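Local coordinates for protein endoglucanase (Ruminococcus champanellensis, PDB 6WQV) that probably hydrolyses cellulose and related plant polysaccharides as a broad-specificity GH5_4 endoglucanase, at residues T36-L41 against S79-T84; A130-V135 against I185-Q190; S261-L266 against Y307-K312; N298-W303 against P346-A351. One frame throughout, in Å; residues are numbered along the deposited sequence. Where two conformers were deposited one is given.

Contact 1. Residues T36-L41 against S79-T84; sequences TTTSWL and SWIDHT
Thr36 opens the contact with its methyl: CG2 lies beside the backbone N, anti to the carbonyl carbon, and rests on Ser79 CB at 3.8 Å, with the Ile81 branch carbon CG2 slightly farther along. Its alpha carbon comes close to the Asp82 carboxylate, and its side chain also touches Trp53, a residue lining the glycan pocket; a bound glucose unit lies about 7 Å from the Thr36 side chain. Ser79 turns its hydroxyl to other partners, bonding to Asp34 O and His120 N. At Thr37 the backbone takes over. Its amide donates to Asp82 OD2 at 2.9 Å in a nearly straight bond (167°), reaching that oxygen from above the carboxylate plane. The two segments are loops that follow strands 26-29 and 73-76, the first two strands of the (beta/alpha)8 barrel, and Asp82 lies in a short 3-10 turn in the second loop, so its carboxylate ties neighbouring strand-to-helix loops together. Thr37 meanwhile stabilises its own turn: OG1 donates to Leu41 O at 2.8 Å, and Thr37 O accepts from the amides of Trp40 and Leu41. Thr38 completes the grip on the acid. With chi1 at -41°, Thr38 OG1 sits beside the backbone N and donates to Asp82 OD1 at 2.7 Å, on the syn lone pair of that oxygen.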
loop_
_atom_site.group_PDB
_atom_site.type_symbol
_atom_site.label_atom_id
_atom_site.label_comp_id
_atom_site.label_asym_id
_atom_site.label_seq_id
_atom_site.Cartn_x
_atom_site.Cartn_y
_atom_site.Cartn_z
ATOM N N THR A 36 10.753 10.123 -3.131
ATOM C CA THR A 36 10.910 11.460 -2.579
ATOM C C THR A 36 12.297 12.007 -2.892
ATOM O O THR A 36 13.255 11.253 -3.096
ATOM C CB THR A 36 10.692 11.474 -1.059
ATOM O OG1 THR A 36 11.615 10.579 -0.422
ATOM C CG2 THR A 36 9.270 11.071 -0.701
ATOM N N THR A 37 12.392 13.343 -2.925
ATOM C CA THR A 37 13.635 14.071 -3.165
ATOM C C THR A 37 13.806 15.174 -2.129
ATOM O O THR A 37 14.609 16.093 -2.323
ATOM C CB THR A 37 13.643 14.684 -4.564
ATOM O OG1 THR A 37 12.589 15.651 -4.669
ATOM C CG2 THR A 37 13.412 13.607 -5.610
ATOM N N THR A 38 13.059 15.080 -1.027
ATOM C CA THR A 38 12.883 16.202 -0.114
ATOM C C THR A 38 14.202 16.756 0.401
ATOM O O THR A 38 14.319 17.966 0.626
ATOM C CB THR A 38 12.023 15.729 1.059
ATOM O OG1 THR A 38 10.959 14.894 0.573
ATOM C CG2 THR A 38 11.456 16.913 1.810
ATOM N N SER A 39 15.197 15.901 0.600
ATOM C CA SER A 39 16.421 16.317 1.269
ATOM C C SER A 39 17.438 16.966 0.339
ATOM O O SER A 39 18.497 17.384 0.821
ATOM C CB SER A 39 17.068 15.106 1.942
ATOM O OG SER A 39 17.500 14.174 0.963
ATOM N N TRP A 40 17.162 17.065 -0.964
ATOM C CA TRP A 40 18.134 17.659 -1.874
ATOM C C TRP A 40 17.496 18.421 -3.034
ATOM O O TRP A 40 18.167 19.235 -3.680
ATOM C CB TRP A 40 19.080 16.582 -2.421
ATOM C CG TRP A 40 18.375 15.555 -3.242
ATOM C CD1 TRP A 40 17.685 14.474 -2.783
ATOM C CD2 TRP A 40 18.277 15.517 -4.667
ATOM N NE1 TRP A 40 17.161 13.765 -3.833
ATOM C CE2 TRP A 40 17.515 14.384 -5.004
ATOM C CE3 TRP A 40 18.765 16.332 -5.693
ATOM C CZ2 TRP A 40 17.225 14.043 -6.319
ATOM C CZ3 TRP A 40 18.476 15.992 -7.000
ATOM C CH2 TRP A 40 17.714 14.856 -7.301
ATOM N N LEU A 41 16.217 18.175 -3.308
ATOM C CA LEU A 41 15.504 18.853 -4.391
ATOM C C LEU A 41 14.089 19.177 -3.929
ATOM O O LEU A 41 13.191 18.321 -3.995
ATOM C CB LEU A 41 15.485 18.000 -5.656
ATOM C CG LEU A 41 14.831 18.598 -6.904
ATOM C CD1 LEU A 41 15.591 19.805 -7.417
ATOM C CD2 LEU A 41 14.722 17.512 -7.972
ATOM N N SER A 79 3.757 9.526 -3.121
ATOM C CA SER A 79 4.233 10.501 -2.151
ATOM C C SER A 79 3.898 11.886 -2.676
ATOM O O SER A 79 4.309 12.258 -3.779
ATOM C CB SER A 79 5.724 10.338 -1.890
ATOM O OG SER A 79 5.964 9.091 -1.261
ATOM N N TRP A 80 3.109 12.625 -1.901
ATOM C CA TRP A 80 2.631 13.941 -2.298
ATOM C C TRP A 80 3.455 15.080 -1.721
ATOM O O TRP A 80 3.349 16.209 -2.209
ATOM C CB TRP A 80 1.166 14.089 -1.863
ATOM C CG TRP A 80 0.270 12.998 -2.403
ATOM C CD1 TRP A 80 0.073 11.754 -1.869
ATOM C CD2 TRP A 80 -0.544 13.058 -3.589
ATOM N NE1 TRP A 80 -0.819 11.042 -2.642
ATOM C CE2 TRP A 80 -1.206 11.816 -3.701
ATOM C CE3 TRP A 80 -0.774 14.037 -4.563
ATOM C CZ2 TRP A 80 -2.078 11.528 -4.753
ATOM C CZ3 TRP A 80 -1.650 13.749 -5.603
ATOM C CH2 TRP A 80 -2.296 12.509 -5.684
ATOM N N ILE A 81 4.308 14.796 -0.734
ATOM C CA ILE A 81 4.979 15.849 0.028
ATOM C C ILE A 81 5.747 16.814 -0.875
ATOM O O ILE A 81 5.681 18.034 -0.696
ATOM C CB ILE A 81 5.870 15.233 1.121
ATOM C CG1 ILE A 81 6.531 16.320 1.962
ATOM C CG2 ILE A 81 6.933 14.320 0.514
ATOM C CD1 ILE A 81 7.344 15.780 3.125
ATOM N N ASP A 82 6.506 16.294 -1.842
ATOM C CA ASP A 82 7.318 17.184 -2.668
ATOM C C ASP A 82 6.504 17.913 -3.731
ATOM O O ASP A 82 7.083 18.670 -4.526
ATOM C CB ASP A 82 8.465 16.427 -3.340
ATOM C CG ASP A 82 9.358 15.730 -2.348
ATOM O OD1 ASP A 82 9.691 16.327 -1.298
ATOM O OD2 ASP A 82 9.727 14.570 -2.627
ATOM N N HIS A 83 5.184 17.696 -3.757
ATOM C CA HIS A 83 4.266 18.305 -4.714
ATOM C C HIS A 83 3.139 19.050 -4.015
ATOM O O HIS A 83 2.100 19.307 -4.631
ATOM C CB HIS A 83 3.680 17.218 -5.620
ATOM C CG HIS A 83 4.699 16.224 -6.069
ATOM N ND1 HIS A 83 5.540 16.459 -7.135
ATOM C CD2 HIS A 83 5.068 15.028 -5.550
ATOM C CE1 HIS A 83 6.365 15.436 -7.274
ATOM N NE2 HIS A 83 6.092 14.551 -6.333
ATOM N N THR A 84 3.316 19.372 -2.738
ATOM C CA THR A 84 2.295 20.013 -1.920
ATOM C C THR A 84 2.775 21.401 -1.519
ATOM O O THR A 84 3.905 21.556 -1.043
ATOM C CB THR A 84 2.031 19.180 -0.661
ATOM O OG1 THR A 84 1.570 17.869 -1.008
ATOM C CG2 THR A 84 0.983 19.839 0.221
#

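Contact 2. Residues A130-V135 against I185-Q190; sequences AQKDSV and INSYNQ
Helices 129-149 and 179-197 belong to the outer layer of the (beta/alpha)8 barrel, following its third and fourth strands, and residues 130-135 and 185-190 run side by side within them. Their short axes are almost parallel, at 6°, and 10.5 Å apart, a separation bridged largely by the Tyr188 ring.

Apolar contact dominates. Val135 holds CG1 anti to its backbone N (chi1 173°) and sets that methyl over one face of the tyrosine in a CH-pi contact, 3.5 Å from Val135 CG1 to the centroid of the Tyr188 ring and 23° off the ring normal. The methyl is displaced toward the hydroxyl-bearing end of the ring, where Val135 CG1 comes within 3.3 Å of Tyr188 CZ. The valine and tyrosine side chains cross at about a right angle. Leu139, Met162 and Asn136 also touch the Tyr188 side chain.

Polar groups lie beside this packing but find their hydrogen bonds outside the two segments. Tyr188 OH packs against Val135 CB and bonds to Ile126 O, which would help to fix the ring's position against the valine, while Ser187 OG pairs with Asn136 ND2.

Further van der Waals contacts come from Lys132. Its extended chain runs across toward the second helix, and its carbonyl O lies at the ring edge, near the plane of Tyr188. Near the tip of the chain, the methylene Lys132 CE meets Ser187 OG at 3.4 Å and Ser187 CB at 3.7 Å.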
loop_
_atom_site.group_PDB
_atom_site.type_symbol
_atom_site.label_atom_id
_atom_site.label_comp_id
_atom_site.label_asym_id
_atom_site.label_seq_id
_atom_site.Cartn_x
_atom_site.Cartn_y
_atom_site.Cartn_z
ATOM N N ALA A 130 1.326 16.704 20.042
ATOM C CA ALA A 130 1.767 18.053 19.708
ATOM C C ALA A 130 1.529 18.375 18.237
ATOM O O ALA A 130 1.303 19.542 17.895
ATOM C CB ALA A 130 3.249 18.216 20.049
ATOM N N GLN A 131 1.577 17.374 17.358
ATOM C CA GLN A 131 1.381 17.591 15.928
ATOM C C GLN A 131 -0.037 17.289 15.460
ATOM O O GLN A 131 -0.385 17.642 14.329
ATOM C CB GLN A 131 2.379 16.744 15.130
ATOM C CG GLN A 131 3.813 17.223 15.270
ATOM C CD GLN A 131 4.025 18.577 14.613
ATOM O OE1 GLN A 131 3.466 18.855 13.554
ATOM N NE2 GLN A 131 4.823 19.428 15.247
ATOM N N LYS A 132 -0.864 16.696 16.320
ATOM C CA LYS A 132 -2.133 16.109 15.892
ATOM C C LYS A 132 -3.028 17.085 15.138
ATOM O O LYS A 132 -3.545 16.754 14.064
ATOM C CB LYS A 132 -2.852 15.583 17.131
ATOM C CG LYS A 132 -4.195 14.949 16.884
ATOM C CD LYS A 132 -4.795 14.550 18.221
ATOM C CE LYS A 132 -6.207 14.013 18.083
ATOM N NZ LYS A 132 -6.769 13.617 19.411
ATOM N N ASP A 133 -3.263 18.274 15.697
ATOM C CA ASP A 133 -4.195 19.201 15.059
ATOM C C ASP A 133 -3.678 19.638 13.691
ATOM O O ASP A 133 -4.441 19.694 12.718
ATOM C CB ASP A 133 -4.440 20.416 15.954
ATOM C CG ASP A 133 -5.237 20.081 17.203
ATOM O OD1 ASP A 133 -5.810 18.973 17.281
ATOM O OD2 ASP A 133 -5.287 20.939 18.107
ATOM N N SER A 134 -2.383 19.956 13.604
ATOM C CA SER A 134 -1.784 20.368 12.338
ATOM C C SER A 134 -1.863 19.250 11.311
ATOM O O SER A 134 -2.195 19.484 10.142
ATOM C CB SER A 134 -0.326 20.759 12.587
ATOM O OG SER A 134 0.368 21.066 11.389
ATOM N N VAL A 135 -1.570 18.021 11.733
ATOM C CA VAL A 135 -1.578 16.900 10.801
ATOM C C VAL A 135 -2.991 16.609 10.322
ATOM O O VAL A 135 -3.219 16.363 9.130
ATOM C CB VAL A 135 -0.919 15.672 11.452
ATOM C CG1 VAL A 135 -1.066 14.463 10.553
ATOM C CG2 VAL A 135 0.545 15.952 11.747
ATOM N N ILE A 185 -2.877 7.967 15.670
ATOM C CA ILE A 185 -3.133 7.370 14.357
ATOM C C ILE A 185 -4.612 7.045 14.170
ATOM O O ILE A 185 -5.149 7.197 13.061
ATOM C CB ILE A 185 -2.190 6.162 14.139
ATOM C CG1 ILE A 185 -0.767 6.684 13.883
ATOM C CG2 ILE A 185 -2.701 5.267 13.018
ATOM C CD1 ILE A 185 0.314 5.648 14.038
ATOM N N ASN A 186 -5.307 6.639 15.241
ATOM C CA ASN A 186 -6.746 6.423 15.119
ATOM C C ASN A 186 -7.461 7.710 14.712
ATOM O O ASN A 186 -8.422 7.675 13.938
ATOM C CB ASN A 186 -7.331 5.871 16.416
ATOM C CG ASN A 186 -6.848 4.470 16.729
ATOM O OD1 ASN A 186 -6.562 3.679 15.825
ATOM N ND2 ASN A 186 -6.756 4.152 18.013
ATOM N N SER A 187 -7.025 8.853 15.251
ATOM C CA SER A 187 -7.602 10.133 14.851
ATOM C C SER A 187 -7.343 10.420 13.376
ATOM O O SER A 187 -8.237 10.883 12.658
ATOM C CB SER A 187 -7.016 11.252 15.715
ATOM O OG SER A 187 -7.525 12.522 15.350
ATOM N N TYR A 188 -6.117 10.160 12.914
ATOM C CA TYR A 188 -5.780 10.422 11.518
ATOM C C TYR A 188 -6.614 9.558 10.575
ATOM O O TYR A 188 -7.102 10.046 9.547
ATOM C CB TYR A 188 -4.287 10.172 11.285
ATOM C CG TYR A 188 -3.323 11.102 12.012
ATOM C CD1 TYR A 188 -3.748 12.290 12.598
ATOM C CD2 TYR A 188 -1.972 10.782 12.105
ATOM C CE1 TYR A 188 -2.848 13.134 13.258
ATOM C CE2 TYR A 188 -1.067 11.622 12.753
ATOM C CZ TYR A 188 -1.511 12.793 13.327
ATOM O OH TYR A 188 -0.639 13.632 13.985
ATOM N N ASN A 189 -6.786 8.271 10.900
ATOM C CA ASN A 189 -7.624 7.422 10.056
ATOM C C ASN A 189 -9.070 7.910 10.057
ATOM O O ASN A 189 -9.744 7.880 9.016
ATOM C CB ASN A 189 -7.556 5.962 10.510
ATOM C CG ASN A 189 -6.328 5.247 10.003
ATOM O OD1 ASN A 189 -5.812 5.567 8.932
ATOM N ND2 ASN A 189 -5.856 4.270 10.766
ATOM N N GLN A 190 -9.570 8.350 11.220
ATOM C CA GLN A 190 -10.937 8.857 11.296
ATOM C C GLN A 190 -11.099 10.108 10.440
ATOM O O GLN A 190 -12.098 10.262 9.723
ATOM C CB GLN A 190 -11.314 9.149 12.748
ATOM C CG GLN A 190 -12.748 9.598 12.911
ATOM C CD GLN A 190 -13.738 8.493 12.588
ATOM O OE1 GLN A 190 -13.891 7.539 13.352
ATOM N NE2 GLN A 190 -14.407 8.612 11.442
#

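Contact 3. Residues S261-L266 against Y307-K312; sequences SDISQL and YLRIAK
Leu266 and Tyr307 both hold CG anti to the backbone N (chi1 -172° and -163°), whereas Ile310 has CG1 beside its backbone N, anti to the carbonyl carbon (chi1 -64°). Leu266 points at the second helix from CB onward, and its torsion places both methyls on Tyr307. Leu266 CD1 approaches the Tyr307 ring obliquely, 3.8 Å from Tyr307 CD2. Leu266 CD2 lies against the Tyr307 backbone, 3.9 Å from Tyr307 CA. Ile310 reaches back with CD1, which packs 4.3 Å from Leu266 CG and 4.1 Å from Ile263 CG2. That isoleucine branch also meets the edge of the Arg309 guanidinium, whose NH2 is hydrogen-bonded to Asn306 OD1. An alanine in place of Leu266 would probably weaken the seam, since both methyls against Tyr307 and the CG contact with Ile310 would be lost. Tyr307 also stacks on Phe289 and bonds through OH to Ser242 O, linking the helix to the barrel wall. Such largely apolar packing between neighbouring outer helices, here 263-278 and 297-313 after the sixth and seventh strands, is typical of the (beta/alpha)8 barrel.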
loop_
_atom_site.group_PDB
_atom_site.type_symbol
_atom_site.label_atom_id
_atom_site.label_comp_id
_atom_site.label_asym_id
_atom_site.label_seq_id
_atom_site.Cartn_x
_atom_site.Cartn_y
_atom_site.Cartn_z
ATOM N N SER A 261 10.852 -26.292 7.226
ATOM C CA SER A 261 10.773 -26.001 8.651
ATOM C C SER A 261 10.215 -24.612 8.935
ATOM O O SER A 261 9.667 -24.391 10.021
ATOM C CB SER A 261 12.163 -26.139 9.273
ATOM O OG SER A 261 12.728 -27.409 9.005
ATOM N N ASP A 262 10.332 -23.674 7.993
ATOM C CA ASP A 262 9.872 -22.303 8.187
ATOM C C ASP A 262 8.401 -22.099 7.861
ATOM O O ASP A 262 7.855 -21.025 8.148
ATOM C CB ASP A 262 10.700 -21.355 7.316
ATOM C CG ASP A 262 12.147 -21.339 7.716
ATOM O OD1 ASP A 262 12.409 -21.166 8.922
ATOM O OD2 ASP A 262 13.019 -21.539 6.846
ATOM N N ILE A 263 7.745 -23.094 7.267
ATOM C CA ILE A 263 6.347 -22.927 6.894
ATOM C C ILE A 263 5.493 -22.684 8.134
ATOM O O ILE A 263 4.559 -21.872 8.106
ATOM C CB ILE A 263 5.866 -24.136 6.067
ATOM C CG1 ILE A 263 6.632 -24.202 4.741
ATOM C CG2 ILE A 263 4.377 -24.027 5.812
ATOM C CD1 ILE A 263 6.385 -25.468 3.930
ATOM N N SER A 264 5.819 -23.352 9.241
ATOM C CA SER A 264 4.988 -23.251 10.440
ATOM C C SER A 264 5.001 -21.839 11.018
ATOM O O SER A 264 3.978 -21.360 11.524
ATOM C CB SER A 264 5.441 -24.265 11.492
ATOM O OG SER A 264 6.799 -24.073 11.855
ATOM N N GLN A 265 6.148 -21.157 10.965
ATOM C CA GLN A 265 6.202 -19.793 11.479
ATOM C C GLN A 265 5.424 -18.853 10.572
ATOM O O GLN A 265 4.780 -17.912 11.049
ATOM C CB GLN A 265 7.651 -19.332 11.641
ATOM C CG GLN A 265 7.777 -17.953 12.289
ATOM C CD GLN A 265 6.923 -17.791 13.542
ATOM O OE1 GLN A 265 6.931 -18.640 14.433
ATOM N NE2 GLN A 265 6.172 -16.696 13.604
ATOM N N LEU A 266 5.439 -19.120 9.267
ATOM C CA LEU A 266 4.646 -18.342 8.325
ATOM C C LEU A 266 3.156 -18.567 8.540
ATOM O O LEU A 266 2.362 -17.618 8.488
ATOM C CB LEU A 266 5.054 -18.747 6.918
ATOM C CG LEU A 266 4.496 -17.929 5.760
ATOM C CD1 LEU A 266 4.767 -16.456 5.974
ATOM C CD2 LEU A 266 5.119 -18.431 4.468
ATOM N N TYR A 307 3.392 -18.856 1.041
ATOM C CA TYR A 307 2.803 -17.584 1.458
ATOM C C TYR A 307 1.415 -17.408 0.843
ATOM O O TYR A 307 0.428 -17.175 1.555
ATOM C CB TYR A 307 3.741 -16.427 1.084
ATOM C CG TYR A 307 3.454 -15.111 1.802
ATOM C CD1 TYR A 307 2.274 -14.429 1.569
ATOM C CD2 TYR A 307 4.362 -14.568 2.698
ATOM C CE1 TYR A 307 2.003 -13.246 2.213
ATOM C CE2 TYR A 307 4.098 -13.382 3.348
ATOM C CZ TYR A 307 2.915 -12.730 3.102
ATOM O OH TYR A 307 2.629 -11.543 3.728
ATOM N N LEU A 308 1.307 -17.555 -0.481
ATOM C CA LEU A 308 0.026 -17.343 -1.143
ATOM C C LEU A 308 -0.980 -18.428 -0.778
ATOM O O LEU A 308 -2.177 -18.139 -0.622
ATOM C CB LEU A 308 0.215 -17.263 -2.654
ATOM C CG LEU A 308 0.609 -15.910 -3.234
ATOM C CD1 LEU A 308 -0.496 -14.867 -3.038
ATOM C CD2 LEU A 308 1.904 -15.390 -2.650
ATOM N N ARG A 309 -0.528 -19.681 -0.643
ATOM C CA ARG A 309 -1.433 -20.761 -0.264
ATOM C C ARG A 309 -2.029 -20.499 1.111
ATOM O O ARG A 309 -3.245 -20.610 1.310
ATOM C CB ARG A 309 -0.705 -22.113 -0.283
ATOM C CG ARG A 309 -1.571 -23.324 0.109
ATOM C CD ARG A 309 -0.793 -24.645 0.247
ATOM N NE ARG A 309 0.295 -24.526 1.210
ATOM C CZ ARG A 309 0.131 -24.583 2.526
ATOM N NH1 ARG A 309 -1.077 -24.769 3.037
ATOM N NH2 ARG A 309 1.180 -24.451 3.329
ATOM N N ILE A 310 -1.180 -20.150 2.075
ATOM C CA ILE A 310 -1.669 -19.910 3.429
ATOM C C ILE A 310 -2.549 -18.665 3.470
ATOM O O ILE A 310 -3.626 -18.674 4.085
ATOM C CB ILE A 310 -0.490 -19.823 4.415
ATOM C CG1 ILE A 310 0.257 -21.157 4.486
ATOM C CG2 ILE A 310 -0.997 -19.457 5.799
ATOM C CD1 ILE A 310 1.615 -21.064 5.173
ATOM N N ALA A 311 -2.118 -17.579 2.823
ATOM C CA ALA A 311 -2.927 -16.364 2.816
ATOM C C ALA A 311 -4.310 -16.641 2.236
ATOM O O ALA A 311 -5.327 -16.248 2.818
ATOM C CB ALA A 311 -2.208 -15.244 2.058
ATOM N N LYS A 312 -4.374 -17.350 1.107
ATOM C CA LYS A 312 -5.672 -17.679 0.517
ATOM C C LYS A 312 -6.507 -18.551 1.448
ATOM O O LYS A 312 -7.737 -18.420 1.484
ATOM C CB LYS A 312 -5.488 -18.351 -0.846
ATOM C CG LYS A 312 -6.772 -18.605 -1.599
ATOM C CD LYS A 312 -6.512 -19.231 -2.962
ATOM C CE LYS A 312 -7.809 -19.558 -3.665
ATOM N NZ LYS A 312 -7.572 -20.355 -4.895
#

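Contact 4. Residues N298-W303 against P346-A351; sequences NGRVLW and PELLEA
Two helical segments, 298-303 and 346-351, run nearly parallel, with axes 8.6 Å apart at an angle of 12°, and the backbones come close enough to put Val301 CA 4.9 Å from Leu348 CA. At this short spacing side chains pack onto main chain. Val301 CG2 lies 3.8 Å from Glu347 C, and Ala351 CB meets Val301 O at 3.7 Å. Leu348 holds CG anti to its backbone N and uses both methyls on Arg300: CD1 lies 3.5 Å from Arg300 O, while CD2 sits over the centre of the guanidinium face, 3.8 Å from Arg300 NH1. An alanine at Leu348 would lose the methyl over the guanidinium and the one against Arg300 O, and would probably loosen the packing of the two helices around Arg300. Arg300 has further support from Ala291 O, which NH1 bonds, and from a cation-pi contact with Tyr345. At the exposed margin a water donates to Asn298 OD1 and Glu347 OE1, bridging the helices. Helix 346-353, which follows the eighth barrel strand, lies along helix 297-313, with Leu348 reaching Trp320 of strand 318-322 and Leu349 touching Phe71 in a loop.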
loop_
_atom_site.group_PDB
_atom_site.type_symbol
_atom_site.label_atom_id
_atom_site.label_comp_id
_atom_site.label_asym_id
_atom_site.label_seq_id
_atom_site.Cartn_x
_atom_site.Cartn_y
_atom_site.Cartn_z
ATOM N N ASN A 298 15.349 -21.180 -5.251
ATOM C CA ASN A 298 14.597 -22.322 -4.728
ATOM C C ASN A 298 13.914 -21.966 -3.412
ATOM O O ASN A 298 12.749 -22.323 -3.188
ATOM C CB ASN A 298 15.489 -23.556 -4.583
ATOM C CG ASN A 298 15.899 -24.140 -5.925
ATOM O OD1 ASN A 298 15.248 -23.913 -6.947
ATOM N ND2 ASN A 298 16.984 -24.903 -5.925
ATOM N N GLY A 299 14.611 -21.233 -2.543
ATOM C CA GLY A 299 14.004 -20.806 -1.291
ATOM C C GLY A 299 12.876 -19.816 -1.488
ATOM O O GLY A 299 11.843 -19.897 -0.817
ATOM N N ARG A 300 13.045 -18.862 -2.402
ATOM C CA ARG A 300 11.967 -17.912 -2.633
ATOM C C ARG A 300 10.758 -18.578 -3.275
ATOM O O ARG A 300 9.618 -18.177 -2.996
ATOM C CB ARG A 300 12.444 -16.725 -3.469
ATOM C CG ARG A 300 13.429 -15.820 -2.735
ATOM C CD ARG A 300 13.339 -14.376 -3.212
ATOM N NE ARG A 300 13.832 -14.233 -4.579
ATOM C CZ ARG A 300 13.611 -13.170 -5.349
ATOM N NH1 ARG A 300 12.906 -12.144 -4.902
ATOM N NH2 ARG A 300 14.109 -13.153 -6.576
ATOM N N VAL A 301 10.975 -19.579 -4.135
ATOM C CA VAL A 301 9.858 -20.317 -4.728
ATOM C C VAL A 301 9.079 -21.062 -3.652
ATOM O O VAL A 301 7.845 -21.029 -3.620
ATOM C CB VAL A 301 10.361 -21.255 -5.840
ATOM C CG1 VAL A 301 9.283 -22.260 -6.247
ATOM C CG2 VAL A 301 10.809 -20.447 -7.058
ATOM N N LEU A 302 9.784 -21.740 -2.748
ATOM C CA LEU A 302 9.108 -22.462 -1.678
ATOM C C LEU A 302 8.372 -21.497 -0.761
ATOM O O LEU A 302 7.213 -21.728 -0.389
ATOM C CB LEU A 302 10.134 -23.278 -0.896
ATOM C CG LEU A 302 9.614 -24.123 0.263
ATOM C CD1 LEU A 302 8.688 -25.201 -0.262
ATOM C CD2 LEU A 302 10.758 -24.729 1.054
ATOM N N TRP A 303 9.038 -20.405 -0.379
ATOM C CA TRP A 303 8.398 -19.370 0.428
ATOM C C TRP A 303 7.168 -18.812 -0.276
ATOM O O TRP A 303 6.095 -18.689 0.329
ATOM C CB TRP A 303 9.423 -18.265 0.720
ATOM C CG TRP A 303 8.833 -17.002 1.241
ATOM C CD1 TRP A 303 8.577 -16.688 2.545
ATOM C CD2 TRP A 303 8.417 -15.874 0.467
ATOM N NE1 TRP A 303 8.023 -15.427 2.628
ATOM C CE2 TRP A 303 7.918 -14.909 1.364
ATOM C CE3 TRP A 303 8.422 -15.589 -0.901
ATOM C CZ2 TRP A 303 7.424 -13.675 0.935
ATOM C CZ3 TRP A 303 7.927 -14.366 -1.328
ATOM C CH2 TRP A 303 7.428 -13.432 -0.413
ATOM N N PRO A 346 10.742 -15.988 -13.298
ATOM C CA PRO A 346 9.520 -16.692 -13.732
ATOM C C PRO A 346 9.077 -17.814 -12.804
ATOM O O PRO A 346 7.868 -18.037 -12.671
ATOM C CB PRO A 346 9.883 -17.203 -15.134
ATOM C CG PRO A 346 11.410 -17.206 -15.160
ATOM C CD PRO A 346 11.808 -16.023 -14.314
ATOM N N GLU A 347 10.006 -18.539 -12.173
ATOM C CA GLU A 347 9.611 -19.627 -11.279
ATOM C C GLU A 347 8.911 -19.083 -10.040
ATOM O O GLU A 347 8.000 -19.725 -9.504
ATOM C CB GLU A 347 10.832 -20.447 -10.880
ATOM C CG GLU A 347 11.462 -21.250 -12.006
ATOM C CD GLU A 347 12.498 -22.237 -11.501
ATOM O OE1 GLU A 347 12.513 -22.520 -10.282
ATOM O OE2 GLU A 347 13.302 -22.727 -12.321
ATOM N N LEU A 348 9.335 -17.910 -9.578
ATOM C CA LEU A 348 8.690 -17.284 -8.433
ATOM C C LEU A 348 7.308 -16.762 -8.801
ATOM O O LEU A 348 6.347 -16.952 -8.041
ATOM C CB LEU A 348 9.579 -16.161 -7.911
ATOM C CG LEU A 348 9.017 -15.279 -6.797
ATOM C CD1 LEU A 348 8.646 -16.090 -5.580
ATOM C CD2 LEU A 348 10.043 -14.206 -6.439
ATOM N N LEU A 349 7.182 -16.108 -9.959
ATOM C CA LEU A 349 5.865 -15.695 -10.440
ATOM C C LEU A 349 4.920 -16.891 -10.513
ATOM O O LEU A 349 3.792 -16.843 -10.011
ATOM C CB LEU A 349 5.986 -15.010 -11.804
ATOM C CG LEU A 349 4.689 -14.458 -12.398
ATOM C CD1 LEU A 349 4.199 -13.275 -11.574
ATOM C CD2 LEU A 349 4.873 -14.055 -13.855
ATOM N N GLU A 350 5.369 -17.988 -11.128
ATOM C CA GLU A 350 4.536 -19.182 -11.236
ATOM C C GLU A 350 4.125 -19.697 -9.860
ATOM O O GLU A 350 2.988 -20.142 -9.665
ATOM C CB GLU A 350 5.309 -20.253 -12.010
ATOM C CG GLU A 350 4.658 -21.614 -12.113
ATOM C CD GLU A 350 5.551 -22.638 -12.817
ATOM O OE1 GLU A 350 6.672 -22.915 -12.330
ATOM O OE2 GLU A 350 5.133 -23.155 -13.871
ATOM N N ALA A 351 5.044 -19.648 -8.895
ATOM C CA ALA A 351 4.737 -20.125 -7.554
ATOM C C ALA A 351 3.606 -19.320 -6.921
ATOM O O ALA A 351 2.739 -19.883 -6.246
ATOM C CB ALA A 351 5.995 -20.054 -6.691
HETATM O O HOH W 1 15.258 -23.423 -9.619
#

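Contacts 3 and 4 share helix 297-313 and touch, their centres 13 Å apart: its later turns meet helix 263-278 and its earlier turns helix 346-353, joining three successive outer helices. Contact 2 joins one further pair of successive outer helices, its centre about 35 Å from that of contact 3. Contact 1 instead unites loops close to the bound sugar through hydrogen bonds to a carboxylate, whereas no direct hydrogen bond joins the segments of contacts 2, 3 and 4. Contact 2 relies on an aromatic face, contact 3 on branched aliphatic side chains against a tyrosine, and contact 4 on close backbones with a water bridge. Contacts 3 and 4 are mostly buried, contacts 1 and 2 partly.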